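Local coordinates for protein ethylbenzene dehydrogenase alpha-subunit (PDB 2IVF) that is the molybdenum-bearing subunit of a molybdopterin oxidoreductase and holds two pterin dinucleotide cofactors and an iron-sulfur cluster, at residues Cys86-Ser91 against Ala478-Tyr483; Ser255-Thr260 against Cys441-Phe446. All coordinates share one frame; numbering follows the deposited sequence.

Interaction 1: residues Cys86-Ser91 against Ala478-Tyr483. With MGD (2-amino-5,6-dimercapto-7-methyl-3,7,8a,9-tetrahydro-8-oxa-1,3,9,10-tetraaza-anthracen-4-one guanosine dinucleotide), chain M; SF4 (iron/sulfur cluster), chain K.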
ATOM      1  N   CYS A  86       0.468   6.341  -7.277  1.00 23.08           N
ATOM      2  CA  CYS A  86      -0.464   6.451  -6.182  1.00 21.77           C
ATOM      3  C   CYS A  86      -1.402   7.578  -6.556  1.00 22.55           C
ATOM      4  O   CYS A  86      -1.022   8.462  -7.318  1.00 23.94           O
ATOM      5  CB  CYS A  86       0.277   6.717  -4.871  1.00 21.79           C
ATOM      6  SG  CYS A  86       1.711   7.857  -5.082  1.00 23.76           S
ATOM      7  N   TRP A  87      -2.619   7.558  -6.005  1.00 22.17           N
ATOM      8  CA  TRP A  87      -3.629   8.533  -6.291  1.00 23.11           C
ATOM      9  C   TRP A  87      -4.512   8.738  -5.064  1.00 23.41           C
ATOM     10  O   TRP A  87      -4.962   7.771  -4.430  1.00 22.98           O
ATOM     11  CB  TRP A  87      -4.525   8.139  -7.481  1.00 25.07           C
ATOM     12  CG  TRP A  87      -5.182   9.353  -8.001  1.00 23.57           C
ATOM     13  CD1 TRP A  87      -6.423   9.809  -7.673  1.00 25.61           C
ATOM     14  CD2 TRP A  87      -4.603  10.336  -8.847  1.00 24.09           C
ATOM     15  NE1 TRP A  87      -6.661  11.004  -8.295  1.00 26.11           N
ATOM     16  CE2 TRP A  87      -5.566  11.343  -9.039  1.00 25.18           C
ATOM     17  CE3 TRP A  87      -3.384  10.437  -9.514  1.00 28.04           C
ATOM     18  CZ2 TRP A  87      -5.352  12.457  -9.866  1.00 27.35           C
ATOM     19  CZ3 TRP A  87      -3.136  11.572 -10.290  1.00 28.70           C
ATOM     20  CH2 TRP A  87      -4.144  12.554 -10.500  1.00 28.12           C
ATOM     21  N   PRO A  88      -4.767  10.005  -4.727  1.00 23.71           N
ATOM     22  CA  PRO A  88      -4.081  11.195  -5.234  1.00 23.77           C
ATOM     23  C   PRO A  88      -2.591  10.971  -5.129  1.00 22.53           C
ATOM     24  O   PRO A  88      -2.149  10.340  -4.174  1.00 22.36           O
ATOM     25  CB  PRO A  88      -4.554  12.276  -4.286  1.00 23.14           C
ATOM     26  CG  PRO A  88      -5.916  11.879  -3.923  1.00 24.54           C
ATOM     27  CD  PRO A  88      -5.847  10.367  -3.781  1.00 23.79           C
ATOM     28  N   GLN A  89      -1.821  11.425  -6.116  1.00 22.86           N
ATOM     29  CA  GLN A  89      -0.380  11.128  -6.094  1.00 23.23           C
ATOM     30  C   GLN A  89       0.209  11.688  -4.823  1.00 24.12           C
ATOM     31  O   GLN A  89      -0.023  12.835  -4.514  1.00 25.96           O
ATOM     32  CB  GLN A  89       0.305  11.682  -7.337  1.00 22.93           C
ATOM     33  CG  GLN A  89       1.327  10.740  -7.948  1.00 26.78           C
ATOM     34  CD  GLN A  89       2.669  10.840  -7.283  1.00 27.64           C
ATOM     35  OE1 GLN A  89       2.999  11.868  -6.693  1.00 28.04           O
ATOM     36  NE2 GLN A  89       3.466   9.755  -7.361  1.00 26.70           N
ATOM     37  N   GLY A  90       0.954  10.892  -4.054  1.00 24.16           N
ATOM     38  CA  GLY A  90       1.341  11.376  -2.735  1.00 23.41           C
ATOM     39  C   GLY A  90       2.306  12.547  -2.811  1.00 23.14           C
ATOM     40  O   GLY A  90       2.292  13.437  -1.945  1.00 21.63           O
ATOM     41  N   SER A  91       3.153  12.544  -3.841  1.00 24.02           N
ATOM     42  CA  SER A  91       4.165  13.570  -4.076  1.00 24.31           C
ATOM     43  C   SER A  91       4.928  13.826  -2.813  1.00 23.74           C
ATOM     44  O   SER A  91       5.220  14.979  -2.451  1.00 23.41           O
ATOM     45  CB  SER A  91       3.609  14.929  -4.577  1.00 25.28           C
ATOM     46  OG  SER A  91       3.109  14.772  -5.855  1.00 33.93           O
ATOM     47  N   ALA A 478     -16.128  15.938  -4.286  1.00 23.76           N
ATOM     48  CA  ALA A 478     -16.500  14.524  -4.501  1.00 23.18           C
ATOM     49  C   ALA A 478     -15.327  13.593  -4.778  1.00 22.55           C
ATOM     50  O   ALA A 478     -15.495  12.427  -4.725  1.00 23.18           O
ATOM     51  CB  ALA A 478     -17.568  14.399  -5.609  1.00 23.59           C
ATOM     52  N   PHE A 479     -14.167  14.127  -5.149  1.00 22.50           N
ATOM     53  CA  PHE A 479     -13.025  13.379  -5.594  1.00 22.89           C
ATOM     54  C   PHE A 479     -11.863  14.354  -5.813  1.00 23.77           C
ATOM     55  O   PHE A 479     -12.000  15.548  -5.555  1.00 25.08           O
ATOM     56  CB  PHE A 479     -13.316  12.513  -6.838  1.00 23.02           C
ATOM     57  CG  PHE A 479     -14.214  13.159  -7.873  1.00 21.51           C
ATOM     58  CD1 PHE A 479     -13.791  14.231  -8.652  1.00 21.72           C
ATOM     59  CD2 PHE A 479     -15.475  12.630  -8.117  1.00 24.85           C
ATOM     60  CE1 PHE A 479     -14.624  14.765  -9.619  1.00 23.41           C
ATOM     61  CE2 PHE A 479     -16.300  13.157  -9.086  1.00 22.74           C
ATOM     62  CZ  PHE A 479     -15.887  14.231  -9.824  1.00 23.78           C
ATOM     63  N   ALA A 480     -10.722  13.849  -6.283  1.00 24.50           N
ATOM     64  CA  ALA A 480      -9.549  14.661  -6.505  1.00 24.17           C
ATOM     65  C   ALA A 480      -9.050  14.435  -7.925  1.00 24.45           C
ATOM     66  O   ALA A 480      -8.052  13.766  -8.136  1.00 24.94           O
ATOM     67  CB  ALA A 480      -8.488  14.301  -5.521  1.00 24.24           C
ATOM     68  N   TRP A 481      -9.724  15.042  -8.891  1.00 25.30           N
ATOM     69  CA  TRP A 481      -9.464  14.756 -10.289  1.00 26.29           C
ATOM     70  C   TRP A 481      -9.171  16.028 -11.073  1.00 26.54           C
ATOM     71  O   TRP A 481      -9.326  16.062 -12.266  1.00 25.92           O
ATOM     72  CB  TRP A 481     -10.703  14.048 -10.815  1.00 28.79           C
ATOM     73  CG  TRP A 481     -10.496  13.133 -11.940  1.00 30.78           C
ATOM     74  CD1 TRP A 481     -11.261  13.041 -13.064  1.00 34.73           C
ATOM     75  CD2 TRP A 481      -9.483  12.139 -12.064  1.00 33.69           C
ATOM     76  NE1 TRP A 481     -10.777  12.056 -13.887  1.00 35.92           N
ATOM     77  CE2 TRP A 481      -9.684  11.490 -13.291  1.00 34.63           C
ATOM     78  CE3 TRP A 481      -8.427  11.733 -11.260  1.00 33.70           C
ATOM     79  CZ2 TRP A 481      -8.868  10.489 -13.727  1.00 34.14           C
ATOM     80  CZ3 TRP A 481      -7.622  10.713 -11.695  1.00 33.23           C
ATOM     81  CH2 TRP A 481      -7.844  10.104 -12.912  1.00 35.14           C
ATOM     82  N   ALA A 482      -8.833  17.100 -10.375  1.00 26.24           N
ATOM     83  CA  ALA A 482      -8.318  18.317 -10.989  1.00 26.67           C
ATOM     84  C   ALA A 482      -6.793  18.247 -10.916  1.00 28.24           C
ATOM     85  O   ALA A 482      -6.229  18.022  -9.859  1.00 27.05           O
ATOM     86  CB  ALA A 482      -8.831  19.530 -10.255  1.00 25.43           C
ATOM     87  N   TYR A 483      -6.117  18.424 -12.041  1.00 28.08           N
ATOM     88  CA  TYR A 483      -4.662  18.464 -12.007  1.00 30.42           C
ATOM     89  C   TYR A 483      -4.103  19.122 -13.250  1.00 30.55           C
ATOM     90  O   TYR A 483      -4.803  19.197 -14.253  1.00 28.58           O
ATOM     91  CB  TYR A 483      -4.096  17.051 -11.893  1.00 32.74           C
ATOM     92  CG  TYR A 483      -4.668  16.015 -12.853  1.00 34.88           C
ATOM     93  CD1 TYR A 483      -4.136  15.824 -14.136  1.00 37.39           C
ATOM     94  CD2 TYR A 483      -5.717  15.182 -12.443  1.00 35.88           C
ATOM     95  CE1 TYR A 483      -4.679  14.833 -15.008  1.00 36.62           C
ATOM     96  CE2 TYR A 483      -6.254  14.202 -13.282  1.00 36.98           C
ATOM     97  CZ  TYR A 483      -5.751  14.034 -14.563  1.00 37.59           C
ATOM     98  OH  TYR A 483      -6.338  13.036 -15.310  1.00 39.10           O
TER
HETATM   99  PB  MGD M1986     -10.556   1.305  -4.834  1.00 13.50           P
HETATM  100  O1B MGD M1986      -9.271   0.820  -4.261  1.00 13.53           O
HETATM  101  O2B MGD M1986     -11.034   0.574  -6.036  1.00 16.27           O
HETATM  102  O3B MGD M1986     -10.615   2.839  -5.191  1.00 15.54           O
HETATM  103  O3A MGD M1986      -8.269   3.817  -5.018  1.00 13.42           O
HETATM  104  PA  MGD M1986      -9.783   4.111  -4.613  1.00 14.85           P
HETATM  105  O1A MGD M1986      -9.792   4.198  -3.149  1.00 13.45           O
HETATM  106  O2A MGD M1986     -10.293   5.238  -5.372  1.00 13.70           O
HETATM  107  O5' MGD M1986     -11.712   1.223  -3.718  1.00 15.42           O
HETATM  108  C5' MGD M1986     -11.927  -0.014  -3.024  1.00 10.50           C
HETATM  109  C4' MGD M1986     -13.249   0.038  -2.262  1.00 12.02           C
HETATM  110  O4' MGD M1986     -14.336   0.053  -3.176  1.00 14.93           O
HETATM  111  C3' MGD M1986     -13.334  -1.329  -1.625  1.00 12.42           C
HETATM  112  O3' MGD M1986     -12.779  -1.215  -0.320  1.00 13.73           O
HETATM  113  C2' MGD M1986     -14.845  -1.595  -1.596  1.00 15.07           C
HETATM  114  O2' MGD M1986     -15.309  -1.616  -0.233  1.00 17.21           O
HETATM  115  C1' MGD M1986     -15.436  -0.411  -2.379  1.00 14.09           C
HETATM  116  N9  MGD M1986     -16.516  -0.907  -3.265  1.00 13.82           N
HETATM  117  C8  MGD M1986     -16.459  -1.881  -4.186  1.00 15.66           C
HETATM  118  N7  MGD M1986     -17.633  -2.005  -4.817  1.00 15.10           N
HETATM  119  C5  MGD M1986     -18.448  -1.062  -4.279  1.00 16.12           C
HETATM  120  C6  MGD M1986     -19.770  -0.674  -4.446  1.00 15.83           C
HETATM  121  O6  MGD M1986     -20.572  -1.201  -5.226  1.00 15.84           O
HETATM  122  N1  MGD M1986     -20.234   0.389  -3.665  1.00 16.39           N
HETATM  123  C2  MGD M1986     -19.469   1.071  -2.706  1.00 15.83           C
HETATM  124  N2  MGD M1986     -20.024   2.096  -1.973  1.00 13.58           N
HETATM  125  N3  MGD M1986     -18.189   0.694  -2.579  1.00 13.40           N
HETATM  126  C4  MGD M1986     -17.700  -0.350  -3.315  1.00 14.16           C
HETATM  127  C10 MGD M1986      -7.895   3.650  -6.337  1.00 14.53           C
HETATM  128  C11 MGD M1986      -6.673   4.495  -6.597  1.00 13.30           C
HETATM  129  O11 MGD M1986      -5.700   4.105  -5.717  1.00 13.50           O
HETATM  130  C12 MGD M1986      -6.175   4.476  -8.050  1.00 15.42           C
HETATM  131  S12 MGD M1986      -7.283   4.352  -9.409  1.00 15.44           S
HETATM  132  C13 MGD M1986      -4.829   4.565  -8.303  1.00 14.58           C
HETATM  133  S13 MGD M1986      -4.274   4.572  -9.941  1.00 14.84           S
HETATM  134  C14 MGD M1986      -3.847   4.631  -7.184  1.00 16.59           C
HETATM  135  N15 MGD M1986      -3.300   3.254  -7.018  1.00 14.50           N
HETATM  136  C16 MGD M1986      -2.839   2.794  -5.770  1.00 14.22           C
HETATM  137  C17 MGD M1986      -2.197   1.593  -5.606  1.00 13.16           C
HETATM  138  O17 MGD M1986      -2.003   0.818  -6.573  1.00 15.69           O
HETATM  139  N18 MGD M1986      -1.786   1.237  -4.306  1.00 14.02           N
HETATM  140  C19 MGD M1986      -1.978   2.037  -3.223  1.00 12.14           C
HETATM  141  N19 MGD M1986      -1.549   1.595  -2.024  1.00 14.20           N
HETATM  142  N20 MGD M1986      -2.642   3.186  -3.418  1.00 13.91           N
HETATM  143  C21 MGD M1986      -3.033   3.581  -4.640  1.00 12.01           C
HETATM  144  N22 MGD M1986      -3.708   4.786  -4.810  1.00 14.92           N
HETATM  145  C23 MGD M1986      -4.619   5.022  -5.892  1.00 14.40           C
HETATM  146 FE1  SF4 K1984       3.965   6.218  -1.155  1.00 26.13          FE
HETATM  147 FE2  SF4 K1984       4.178   8.923  -1.266  1.00 25.31          FE
HETATM  148 FE3  SF4 K1984       5.866   7.423  -2.679  1.00 24.94          FE
HETATM  149 FE4  SF4 K1984       3.224   7.558  -3.408  1.00 25.16          FE
HETATM  150  S1  SF4 K1984       4.733   9.240  -3.528  1.00 26.63           S
HETATM  151  S2  SF4 K1984       4.580   5.640  -3.255  1.00 23.36           S
HETATM  152  S3  SF4 K1984       2.270   7.760  -1.340  1.00 24.81           S
HETATM  153  S4  SF4 K1984       5.738   7.499  -0.381  1.00 26.13           S

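Interaction 2: residues Ser255-Thr260 against Cys441-Phe446. With MGD (2-amino-5,6-dimercapto-7-methyl-3,7,8a,9-tetrahydro-8-oxa-1,3,9,10-tetraaza-anthracen-4-one guanosine dinucleotide), chain M.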
ATOM      1  N   SER A 255     -14.289   3.582  -2.363  1.00 22.12           N
ATOM      2  CA  SER A 255     -12.920   4.024  -2.157  1.00 22.61           C
ATOM      3  C   SER A 255     -12.400   3.370  -0.862  1.00 22.65           C
ATOM      4  O   SER A 255     -13.185   2.803  -0.101  1.00 21.01           O
ATOM      5  CB  SER A 255     -12.879   5.555  -2.101  1.00 24.38           C
ATOM      6  OG  SER A 255     -13.450   6.036  -0.891  1.00 23.47           O
ATOM      7  N   ASN A 256     -11.089   3.416  -0.645  1.00 21.68           N
ATOM      8  CA  ASN A 256     -10.468   2.705   0.467  1.00 21.63           C
ATOM      9  C   ASN A 256      -9.155   3.398   0.830  1.00 21.93           C
ATOM     10  O   ASN A 256      -8.063   2.851   0.643  1.00 22.32           O
ATOM     11  CB  ASN A 256     -10.237   1.257   0.081  1.00 21.25           C
ATOM     12  CG  ASN A 256      -9.672   0.444   1.201  1.00 21.43           C
ATOM     13  OD1 ASN A 256      -9.817   0.778   2.363  1.00 22.65           O
ATOM     14  ND2 ASN A 256      -8.986  -0.611   0.845  1.00 23.87           N
ATOM     15  N   TRP A 257      -9.292   4.636   1.278  1.00 23.29           N
ATOM     16  CA  TRP A 257      -8.132   5.457   1.634  1.00 21.38           C
ATOM     17  C   TRP A 257      -7.082   4.798   2.533  1.00 22.18           C
ATOM     18  O   TRP A 257      -5.902   5.176   2.460  1.00 22.03           O
ATOM     19  CB  TRP A 257      -8.582   6.735   2.277  1.00 21.74           C
ATOM     20  CG  TRP A 257      -8.956   7.845   1.337  1.00 21.19           C
ATOM     21  CD1 TRP A 257      -9.332   7.739   0.019  1.00 23.14           C
ATOM     22  CD2 TRP A 257      -9.065   9.207   1.671  1.00 23.96           C
ATOM     23  NE1 TRP A 257      -9.612   8.980  -0.493  1.00 23.18           N
ATOM     24  CE2 TRP A 257      -9.464   9.906   0.508  1.00 21.54           C
ATOM     25  CE3 TRP A 257      -8.799   9.922   2.817  1.00 22.19           C
ATOM     26  CZ2 TRP A 257      -9.624  11.302   0.493  1.00 21.70           C
ATOM     27  CZ3 TRP A 257      -8.963  11.273   2.801  1.00 23.82           C
ATOM     28  CH2 TRP A 257      -9.348  11.952   1.659  1.00 23.27           C
ATOM     29  N   SER A 258      -7.498   3.910   3.451  1.00 21.74           N
ATOM     30  CA  SER A 258      -6.518   3.182   4.263  1.00 22.75           C
ATOM     31  C   SER A 258      -5.472   2.564   3.348  1.00 23.67           C
ATOM     32  O   SER A 258      -4.296   2.664   3.583  1.00 24.35           O
ATOM     33  CB  SER A 258      -7.171   2.078   5.046  1.00 23.22           C
ATOM     34  OG  SER A 258      -6.201   1.303   5.729  1.00 24.59           O
ATOM     35  N   TYR A 259      -5.929   1.895   2.306  1.00 23.30           N
ATOM     36  CA  TYR A 259      -5.034   1.346   1.307  1.00 23.34           C
ATOM     37  C   TYR A 259      -4.490   2.400   0.359  1.00 23.34           C
ATOM     38  O   TYR A 259      -3.291   2.427   0.043  1.00 23.86           O
ATOM     39  CB  TYR A 259      -5.755   0.320   0.431  1.00 22.56           C
ATOM     40  CG  TYR A 259      -5.907  -1.049   1.048  1.00 21.49           C
ATOM     41  CD1 TYR A 259      -5.990  -1.232   2.434  1.00 24.75           C
ATOM     42  CD2 TYR A 259      -6.004  -2.155   0.247  1.00 22.41           C
ATOM     43  CE1 TYR A 259      -6.119  -2.510   2.966  1.00 25.06           C
ATOM     44  CE2 TYR A 259      -6.120  -3.439   0.756  1.00 24.32           C
ATOM     45  CZ  TYR A 259      -6.187  -3.617   2.111  1.00 23.94           C
ATOM     46  OH  TYR A 259      -6.328  -4.900   2.584  1.00 24.13           O
ATOM     47  N   THR A 260      -5.377   3.263  -0.103  1.00 23.47           N
ATOM     48  CA  THR A 260      -5.116   4.017  -1.335  1.00 23.34           C
ATOM     49  C   THR A 260      -4.679   5.487  -1.176  1.00 23.07           C
ATOM     50  O   THR A 260      -4.240   6.106  -2.155  1.00 22.00           O
ATOM     51  CB  THR A 260      -6.343   3.925  -2.274  1.00 24.42           C
ATOM     52  OG1 THR A 260      -7.418   4.685  -1.720  1.00 24.36           O
ATOM     53  CG2 THR A 260      -6.726   2.470  -2.474  1.00 24.89           C
ATOM     54  N   CYS A 441     -18.770  16.590   2.182  1.00 24.55           N
ATOM     55  CA  CYS A 441     -17.709  16.340   1.229  1.00 24.82           C
ATOM     56  C   CYS A 441     -17.717  14.813   1.097  1.00 26.17           C
ATOM     57  O   CYS A 441     -17.906  14.059   2.093  1.00 25.19           O
ATOM     58  CB  CYS A 441     -16.362  16.818   1.769  1.00 25.07           C
ATOM     59  SG  CYS A 441     -15.061  16.823   0.495  1.00 25.91           S
ATOM     60  N   SER A 442     -17.512  14.359  -0.128  1.00 25.41           N
ATOM     61  CA  SER A 442     -17.367  12.970  -0.422  1.00 25.26           C
ATOM     62  C   SER A 442     -16.010  12.687  -1.057  1.00 24.94           C
ATOM     63  O   SER A 442     -15.351  13.566  -1.666  1.00 24.26           O
ATOM     64  CB  SER A 442     -18.495  12.523  -1.394  1.00 25.65           C
ATOM     65  OG  SER A 442     -19.770  12.824  -0.881  1.00 28.84           O
ATOM     66  N   TYR A 443     -15.584  11.450  -0.926  1.00 23.41           N
ATOM     67  CA  TYR A 443     -14.582  10.924  -1.862  1.00 23.41           C
ATOM     68  C   TYR A 443     -15.152   9.690  -2.486  1.00 23.04           C
ATOM     69  O   TYR A 443     -15.248   8.650  -1.850  1.00 23.21           O
ATOM     70  CB  TYR A 443     -13.247  10.592  -1.194  1.00 22.75           C
ATOM     71  CG  TYR A 443     -12.140  10.364  -2.221  1.00 23.23           C
ATOM     72  CD1 TYR A 443     -11.901   9.083  -2.767  1.00 21.13           C
ATOM     73  CD2 TYR A 443     -11.407  11.425  -2.700  1.00 23.10           C
ATOM     74  CE1 TYR A 443     -10.917   8.907  -3.718  1.00 22.50           C
ATOM     75  CE2 TYR A 443     -10.404  11.242  -3.618  1.00 22.04           C
ATOM     76  CZ  TYR A 443     -10.169   9.985  -4.125  1.00 19.78           C
ATOM     77  OH  TYR A 443      -9.222   9.809  -5.130  1.00 23.95           O
ATOM     78  N   ILE A 444     -15.533   9.848  -3.746  1.00 22.68           N
ATOM     79  CA  ILE A 444     -15.878   8.767  -4.606  1.00 22.95           C
ATOM     80  C   ILE A 444     -14.609   8.252  -5.253  1.00 23.26           C
ATOM     81  O   ILE A 444     -13.956   8.963  -6.021  1.00 24.76           O
ATOM     82  CB  ILE A 444     -16.786   9.238  -5.770  1.00 22.40           C
ATOM     83  CG1 ILE A 444     -17.984  10.030  -5.237  1.00 22.94           C
ATOM     84  CG2 ILE A 444     -17.280   8.010  -6.557  1.00 23.16           C
ATOM     85  CD1 ILE A 444     -18.860  10.607  -6.335  1.00 22.91           C
ATOM     86  N   GLY A 445     -14.289   6.998  -4.967  1.00 23.65           N
ATOM     87  CA  GLY A 445     -13.128   6.365  -5.517  1.00 22.21           C
ATOM     88  C   GLY A 445     -13.420   5.722  -6.835  1.00 22.71           C
ATOM     89  O   GLY A 445     -14.526   5.757  -7.367  1.00 22.71           O
ATOM     90  N   PHE A 446     -12.417   5.059  -7.331  1.00 22.93           N
ATOM     91  CA  PHE A 446     -12.476   4.595  -8.704  1.00 23.00           C
ATOM     92  C   PHE A 446     -13.063   3.210  -8.847  1.00 23.17           C
ATOM     93  O   PHE A 446     -13.190   2.696  -9.976  1.00 23.78           O
ATOM     94  CB  PHE A 446     -11.116   4.764  -9.368  1.00 23.47           C
ATOM     95  CG  PHE A 446     -10.749   6.198  -9.641  1.00 24.81           C
ATOM     96  CD1 PHE A 446     -11.447   6.949 -10.589  1.00 27.62           C
ATOM     97  CD2 PHE A 446      -9.714   6.801  -8.954  1.00 27.02           C
ATOM     98  CE1 PHE A 446     -11.106   8.294 -10.852  1.00 25.13           C
ATOM     99  CE2 PHE A 446      -9.365   8.152  -9.225  1.00 26.93           C
ATOM    100  CZ  PHE A 446     -10.074   8.881 -10.172  1.00 24.36           C
TER
HETATM  101  PB  MGD M1986     -10.556   1.305  -4.834  1.00 13.50           P
HETATM  102  O1B MGD M1986      -9.271   0.820  -4.261  1.00 13.53           O
HETATM  103  O2B MGD M1986     -11.034   0.574  -6.036  1.00 16.27           O
HETATM  104  O3B MGD M1986     -10.615   2.839  -5.191  1.00 15.54           O
HETATM  105  O3A MGD M1986      -8.269   3.817  -5.018  1.00 13.42           O
HETATM  106  PA  MGD M1986      -9.783   4.111  -4.613  1.00 14.85           P
HETATM  107  O1A MGD M1986      -9.792   4.198  -3.149  1.00 13.45           O
HETATM  108  O2A MGD M1986     -10.293   5.238  -5.372  1.00 13.70           O
HETATM  109  O5' MGD M1986     -11.712   1.223  -3.718  1.00 15.42           O
HETATM  110  C5' MGD M1986     -11.927  -0.014  -3.024  1.00 10.50           C
HETATM  111  C4' MGD M1986     -13.249   0.038  -2.262  1.00 12.02           C
HETATM  112  O4' MGD M1986     -14.336   0.053  -3.176  1.00 14.93           O
HETATM  113  C3' MGD M1986     -13.334  -1.329  -1.625  1.00 12.42           C
HETATM  114  O3' MGD M1986     -12.779  -1.215  -0.320  1.00 13.73           O
HETATM  115  C2' MGD M1986     -14.845  -1.595  -1.596  1.00 15.07           C
HETATM  116  O2' MGD M1986     -15.309  -1.616  -0.233  1.00 17.21           O
HETATM  117  C1' MGD M1986     -15.436  -0.411  -2.379  1.00 14.09           C
HETATM  118  N9  MGD M1986     -16.516  -0.907  -3.265  1.00 13.82           N
HETATM  119  C8  MGD M1986     -16.459  -1.881  -4.186  1.00 15.66           C
HETATM  120  N7  MGD M1986     -17.633  -2.005  -4.817  1.00 15.10           N
HETATM  121  C5  MGD M1986     -18.448  -1.062  -4.279  1.00 16.12           C
HETATM  122  C6  MGD M1986     -19.770  -0.674  -4.446  1.00 15.83           C
HETATM  123  O6  MGD M1986     -20.572  -1.201  -5.226  1.00 15.84           O
HETATM  124  N1  MGD M1986     -20.234   0.389  -3.665  1.00 16.39           N
HETATM  125  C2  MGD M1986     -19.469   1.071  -2.706  1.00 15.83           C
HETATM  126  N2  MGD M1986     -20.024   2.096  -1.973  1.00 13.58           N
HETATM  127  N3  MGD M1986     -18.189   0.694  -2.579  1.00 13.40           N
HETATM  128  C4  MGD M1986     -17.700  -0.350  -3.315  1.00 14.16           C
HETATM  129  C10 MGD M1986      -7.895   3.650  -6.337  1.00 14.53           C
HETATM  130  C11 MGD M1986      -6.673   4.495  -6.597  1.00 13.30           C
HETATM  131  O11 MGD M1986      -5.700   4.105  -5.717  1.00 13.50           O
HETATM  132  C12 MGD M1986      -6.175   4.476  -8.050  1.00 15.42           C
HETATM  133  S12 MGD M1986      -7.283   4.352  -9.409  1.00 15.44           S
HETATM  134  C13 MGD M1986      -4.829   4.565  -8.303  1.00 14.58           C
HETATM  135  S13 MGD M1986      -4.274   4.572  -9.941  1.00 14.84           S
HETATM  136  C14 MGD M1986      -3.847   4.631  -7.184  1.00 16.59           C
HETATM  137  N15 MGD M1986      -3.300   3.254  -7.018  1.00 14.50           N
HETATM  138  C16 MGD M1986      -2.839   2.794  -5.770  1.00 14.22           C
HETATM  139  C17 MGD M1986      -2.197   1.593  -5.606  1.00 13.16           C
HETATM  140  O17 MGD M1986      -2.003   0.818  -6.573  1.00 15.69           O
HETATM  141  N18 MGD M1986      -1.786   1.237  -4.306  1.00 14.02           N
HETATM  142  C19 MGD M1986      -1.978   2.037  -3.223  1.00 12.14           C
HETATM  143  N19 MGD M1986      -1.549   1.595  -2.024  1.00 14.20           N
HETATM  144  N20 MGD M1986      -2.642   3.186  -3.418  1.00 13.91           N
HETATM  145  C21 MGD M1986      -3.033   3.581  -4.640  1.00 12.01           C
HETATM  146  N22 MGD M1986      -3.708   4.786  -4.810  1.00 14.92           N
HETATM  147  C23 MGD M1986      -4.619   5.022  -5.892  1.00 14.40           C

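Interaction 1: residues Cys86-Ser91 against Ala478-Tyr483
W87 reaches across to 478-483 and is gripped there by A480, W481 and Y483. Its CG lies anti to the backbone N (chi1 -160°), which carries this atom away from the N and toward 478-483. W481 turns an edge toward the face of the W87 indole. CZ3 of W481 stands 3.4 Å from CZ2 of W87. The two planes are 79° apart, an offset edge-to-face pair. Y483 is met the other way round. Here W87 brings its own edge, and its CH2 comes 3.6 Å from CD2 of Y483. The three rings form an aromatic cluster. The indole N-H is used as well: NE1 of W87 donates to O of A480 at 3.1 Å. That bond is bent, 136° at the hydrogen.

The loop 86-91 belongs to the iron/sulfur cluster pocket of this molybdopterin oxidoreductase. SG of C86 binds FE4 of the cluster at 2.3 Å. The same sulfur accepts an almost straight bond from N of G90 at 3.3 Å, which may temper its negative charge. CA of G90 packs 4.0 Å from S3 of the cluster. On the pterin side, CB of W87 packs on C23 of MGD.

Packing is looser beside the indole. A cis peptide bond precedes P88, and the proline only brushes 478-483, with its CG 3.9 Å from CB of A480. Y443 of strand 440-444 also touches W87, P88 and A480. Y483 is the one touching residue that is partly exposed. H236 packs against its ring and stacks on W481.

Interaction 2: residues Ser255-Thr260 against Cys441-Phe446
W257 points its indole nitrogen at the ring of Y443 instead of at a polar atom of that residue. NE1 of W257 lies over one face of the phenol, offset toward the rim, 3.2 Å from CD1 of Y443. The rings form an edge-to-face pair with planes at 65°. CZ2 of W257 adds an apolar contact on CD2 of Y443.

The contact sits at one edge of a parallel four-stranded sheet of the molybdopterin oxidoreductase fold. Segment 255-260 follows the end of strand 249-253 and enters the short helix 257-260. Strand 440-444 runs beside 249-253 as the outermost strand, and G445 and F446 follow its end. Both stretches of chain meet the dinucleotide MGD there.

S255 packs tightly on G445. Its CB is 3.5 Å from both N and CA of G445, and the CA atoms of S255 and G445 are only 4.1 Å apart. The same S255 CB lies at the edge of the Y443 ring, in its plane. OG of S255 makes at most a weak hydrogen bond, 3.3 Å, with O of Y443.

Both segments hold the PA phosphate of MGD, one through O1A and the other through O2A. N of N256 and OG1 of T260 both hydrogen-bond to O1A, the latter at 2.8 Å. With chi1 at 70°, OG1 of T260 lies between its backbone N and carbonyl carbon, a position from which it reaches O1A. Backbone oxygens of Y259 and T260 accept hydrogen bonds from the pterin atoms N19 and N22. From the other segment, N of F446 donates to O2A of MGD at 2.9 Å, with 155° at the hydrogen.

From the N terminus, the chain first passes the cluster-binding loop 86-91. It then reaches 255-260, at the end of strand 249-253. Some 180 residues later it returns as strand 440-444, and interaction 2 closes the inner loop. Helix 454-467 follows, and then 478-483 comes back to 86-91, so interaction 1 closes a wider loop around the first. The two contacts also touch: O of A478 lies 2.8 Å from N of I444, a probable hydrogen bond, and W481 packs on F446. Together they join the iron-sulfur loop to the edge of the parallel sheet, and both touch MGD.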